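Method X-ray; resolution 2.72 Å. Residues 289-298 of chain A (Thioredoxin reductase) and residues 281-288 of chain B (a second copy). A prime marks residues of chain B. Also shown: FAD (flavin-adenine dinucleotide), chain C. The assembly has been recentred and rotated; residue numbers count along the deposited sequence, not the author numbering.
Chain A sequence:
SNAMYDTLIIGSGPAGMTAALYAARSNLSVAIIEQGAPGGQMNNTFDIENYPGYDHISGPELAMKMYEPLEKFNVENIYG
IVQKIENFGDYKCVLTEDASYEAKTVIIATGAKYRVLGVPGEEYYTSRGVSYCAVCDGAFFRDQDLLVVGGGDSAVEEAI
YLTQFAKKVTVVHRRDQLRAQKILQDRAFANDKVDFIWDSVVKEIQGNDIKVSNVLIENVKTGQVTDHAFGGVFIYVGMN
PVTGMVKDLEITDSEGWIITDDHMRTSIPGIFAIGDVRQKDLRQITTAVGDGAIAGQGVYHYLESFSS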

# COMPACT_ATOMS: atom_id res chain seq x y z
N VAL A 289 -1.47 -1.28 3.98
CA VAL A 289 -1.09 -2.51 3.29
C VAL A 289 0.28 -2.36 2.63
O VAL A 289 1.17 -3.19 2.84
CB VAL A 289 -2.19 -2.91 2.29
CG1 VAL A 289 -1.62 -3.72 1.15
CG2 VAL A 289 -3.26 -3.73 3.00
N GLY A 290 0.48 -1.31 1.81
CA GLY A 290 1.85 -0.93 1.47
C GLY A 290 2.85 -0.96 2.63
O GLY A 290 3.88 -1.65 2.56
N ASP A 291 2.54 -0.23 3.71
CA ASP A 291 3.44 -0.15 4.86
C ASP A 291 3.74 -1.54 5.42
O ASP A 291 4.91 -1.93 5.58
CB ASP A 291 2.82 0.72 5.96
CG ASP A 291 2.88 2.20 5.65
OD1 ASP A 291 3.43 2.57 4.59
OD2 ASP A 291 2.39 3.00 6.47
N GLY A 292 2.69 -2.30 5.73
CA GLY A 292 2.88 -3.62 6.30
C GLY A 292 3.72 -4.53 5.43
O GLY A 292 4.57 -5.27 5.92
N ALA A 293 3.48 -4.49 4.11
CA ALA A 293 4.33 -5.26 3.21
C ALA A 293 5.79 -4.86 3.35
O ALA A 293 6.68 -5.72 3.42
CB ALA A 293 3.86 -5.09 1.77
N ILE A 294 6.06 -3.55 3.40
CA ILE A 294 7.44 -3.09 3.49
C ILE A 294 8.11 -3.59 4.77
O ILE A 294 9.24 -4.08 4.74
CB ILE A 294 7.50 -1.55 3.38
CG1 ILE A 294 7.04 -1.12 1.98
CG2 ILE A 294 8.90 -1.05 3.67
CD1 ILE A 294 6.94 0.38 1.79
N ALA A 295 7.42 -3.50 5.91
CA ALA A 295 8.05 -3.95 7.15
C ALA A 295 8.21 -5.47 7.18
O ALA A 295 9.27 -5.98 7.56
CB ALA A 295 7.24 -3.49 8.36
N GLY A 296 7.17 -6.20 6.77
CA GLY A 296 7.25 -7.65 6.77
C GLY A 296 8.37 -8.17 5.90
O GLY A 296 9.04 -9.15 6.26
N GLN A 297 8.61 -7.53 4.75
CA GLN A 297 9.72 -7.97 3.92
C GLN A 297 11.06 -7.45 4.43
O GLN A 297 12.10 -8.08 4.19
CB GLN A 297 9.49 -7.56 2.47
CG GLN A 297 10.38 -8.28 1.47
CD GLN A 297 10.31 -9.79 1.62
OE1 GLN A 297 9.25 -10.36 1.87
NE2 GLN A 297 11.46 -10.45 1.48
N GLY A 298 11.06 -6.31 5.13
CA GLY A 298 12.31 -5.78 5.65
C GLY A 298 12.84 -6.56 6.84
O GLY A 298 14.05 -6.54 7.11
N ASP B 281 12.44 0.05 -3.37
CA ASP B 281 13.07 -1.23 -3.07
C ASP B 281 12.12 -2.41 -3.23
O ASP B 281 12.45 -3.39 -3.91
CB ASP B 281 13.64 -1.20 -1.66
CG ASP B 281 14.78 -0.22 -1.53
OD1 ASP B 281 15.68 -0.21 -2.39
OD2 ASP B 281 14.74 0.60 -0.58
N LEU B 282 10.94 -2.36 -2.62
CA LEU B 282 10.00 -3.47 -2.66
C LEU B 282 8.91 -3.15 -3.67
O LEU B 282 8.16 -2.17 -3.50
CB LEU B 282 9.42 -3.74 -1.27
CG LEU B 282 8.31 -4.78 -1.26
CD1 LEU B 282 8.91 -6.17 -1.29
CD2 LEU B 282 7.42 -4.63 -0.04
N ARG B 283 8.82 -3.95 -4.72
CA ARG B 283 7.88 -3.73 -5.83
C ARG B 283 6.82 -4.83 -5.80
O ARG B 283 7.04 -5.93 -6.31
CB ARG B 283 8.64 -3.69 -7.15
CG ARG B 283 9.20 -2.31 -7.48
CD ARG B 283 10.12 -2.34 -8.69
NE ARG B 283 10.66 -1.01 -9.00
CZ ARG B 283 11.88 -0.59 -8.69
NH1 ARG B 283 12.73 -1.40 -8.07
NH2 ARG B 283 12.27 0.64 -9.00
N GLN B 284 5.68 -4.52 -5.18
CA GLN B 284 4.61 -5.48 -5.00
C GLN B 284 3.28 -4.80 -5.28
O GLN B 284 3.19 -3.58 -5.36
CB GLN B 284 4.60 -6.06 -3.58
CG GLN B 284 5.88 -6.73 -3.15
CD GLN B 284 6.18 -7.99 -3.92
OE1 GLN B 284 5.40 -8.94 -3.91
NE2 GLN B 284 7.32 -8.02 -4.60
N ILE B 285 2.22 -5.62 -5.40
CA ILE B 285 0.89 -5.06 -5.59
C ILE B 285 0.49 -4.23 -4.38
O ILE B 285 -0.22 -3.22 -4.51
CB ILE B 285 -0.15 -6.18 -5.89
CG1 ILE B 285 0.05 -6.80 -7.28
CG2 ILE B 285 -1.58 -5.65 -5.84
CD1 ILE B 285 -0.16 -8.30 -7.32
N THR B 286 0.97 -4.61 -3.19
CA THR B 286 0.61 -3.92 -1.94
C THR B 286 1.27 -2.55 -1.85
O THR B 286 0.70 -1.59 -1.28
CB THR B 286 1.06 -4.79 -0.77
OG1 THR B 286 2.42 -5.19 -0.98
CG2 THR B 286 0.22 -6.03 -0.73
N THR B 287 2.50 -2.46 -2.36
CA THR B 287 3.21 -1.19 -2.48
C THR B 287 2.61 -0.33 -3.57
O THR B 287 2.38 0.85 -3.35
CB THR B 287 4.70 -1.43 -2.76
OG1 THR B 287 4.87 -1.82 -4.13
CG2 THR B 287 5.20 -2.54 -1.87
N ALA B 288 2.29 -0.91 -4.73
CA ALA B 288 1.63 -0.15 -5.79
C ALA B 288 0.26 0.35 -5.34
O ALA B 288 -0.22 1.39 -5.82
CB ALA B 288 1.48 -1.01 -7.05
PA FAD C . 2.74 -2.46 -14.02
O1A FAD C . 1.56 -3.26 -13.60
O2A FAD C . 3.94 -3.25 -14.57
O5B FAD C . 2.34 -1.41 -15.10
C5B FAD C . 2.54 -1.67 -16.51
C4B FAD C . 1.40 -1.07 -17.29
O4B FAD C . 1.86 0.13 -17.95
C3B FAD C . 0.82 -1.98 -18.37
O3B FAD C . -0.61 -2.00 -18.33
C2B FAD C . 1.36 -1.37 -19.67
O2B FAD C . 0.47 -1.60 -20.75
C1B FAD C . 1.40 0.11 -19.28
N9A FAD C . 2.29 0.93 -20.11
C8A FAD C . 3.66 0.94 -20.13
N7A FAD C . 4.18 1.80 -20.97
C5A FAD C . 3.07 2.40 -21.54
C6A FAD C . 2.94 3.41 -22.52
N6A FAD C . 3.98 4.00 -23.11
N1A FAD C . 1.69 3.78 -22.87
C2A FAD C . 0.65 3.19 -22.28
N3A FAD C . 0.65 2.23 -21.35
C4A FAD C . 1.90 1.88 -21.02
N1 FAD C . 3.18 -9.18 -7.61
C2 FAD C . 2.84 -9.63 -6.36
O2 FAD C . 2.31 -8.88 -5.53
N3 FAD C . 3.08 -10.94 -6.01
C4 FAD C . 3.66 -11.90 -6.81
O4 FAD C . 3.82 -13.05 -6.39
C4X FAD C . 4.02 -11.43 -8.13
N5 FAD C . 4.58 -12.27 -8.96
C5X FAD C . 4.93 -11.81 -10.22
C6 FAD C . 5.52 -12.71 -11.11
C7 FAD C . 5.89 -12.30 -12.39
C7M FAD C . 6.53 -13.30 -13.32
C8 FAD C . 5.67 -10.98 -12.79
C8M FAD C . 6.05 -10.51 -14.17
C9 FAD C . 5.07 -10.08 -11.90
C9A FAD C . 4.70 -10.49 -10.62
N10 FAD C . 4.12 -9.60 -9.69
C10 FAD C . 3.75 -10.05 -8.44
C1' FAD C . 3.81 -8.21 -10.07
C2' FAD C . 4.82 -7.19 -9.54
O2' FAD C . 4.48 -6.78 -8.21
C3' FAD C . 4.80 -5.96 -10.44
O3' FAD C . 5.97 -5.20 -10.16
C4' FAD C . 3.58 -5.04 -10.32
O4' FAD C . 2.46 -5.64 -10.96
C5' FAD C . 3.83 -3.67 -10.91
O5' FAD C . 2.65 -2.86 -10.77
P FAD C . 2.57 -1.41 -11.39
O1P FAD C . 3.45 -0.46 -10.57
O2P FAD C . 1.18 -0.92 -11.56
O3P FAD C . 3.26 -1.58 -12.82

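Close packing between a helix and a partner segment often depends less on polar bonds than on small residues placed where the partner comes nearest, and the contact between these two copies of thioredoxin reductase is a compact example. No hydrogen bond crosses between the stretches. What joins them is shape, over 316 Å² of buried surface, and most of the work on the chain B side falls to Leu282′ and Thr286′, which face a strip of one chain A helix made up of Val289, Gly290, Ala293, Ile294 and Gln297.

Leu282′ has the largest covered area. It lies in the loop before the chain B helix, and its CA-to-CB bond points toward chain A, so that with chi1 in t and chi2 in p the branched end reaches the helix surface. Leu282′ CD2 settles over one turn, 3.7 Å from Ala293 O, 4.0 Å from Ala293 CB and 4.1 Å from Ile294 CG1. Ala293 O is already the acceptor for Gln297 N at 3.0 Å, so a methyl group can lie against this carbonyl without costing the helix its bond. The other methyl, Leu282′ CD1, meets Gln297 CG at 3.8 Å; here a polar residue contributes the aliphatic part of its chain.

Thr286′ covers almost as much, and also points toward chain A. Thr286′ CB packs against Val289 CG1 at 3.5 Å, while Thr286′ OG1 lies 3.1 Å from Ala293 CB. A methyl group offers that hydroxyl no hydrogen bond, but OG1 is bonded elsewhere in the structure and is not left unsatisfied. Beta-branched Val289 and the short Ala293 thus fill the space around a threonine whose polar atom has its partner outside this contact.

The backbones draw closest at Gly290, whose CA is 4.2 Å from Thr287′ CA. Gly290 CA also comes within 3.1 Å of Thr286′ O, and Gly290 N is equally near that oxygen at 3.1 Å, although the angle is too poor for a hydrogen bond. Glycine suits this point: an ideally placed CB would lie only 3.2 Å from Thr286′ O, a tight fit.

At the beginning of the chain B helix, Gln284′ occupies the N-cap position, and Thr287′ OG1 donates a 2.7 Å hydrogen bond to Gln284′ O. Next to it, Ile285′ N donates to FAD O2 at 3.3 Å with a nearly straight angle. The same short segment therefore meets both the cofactor and the second subunit.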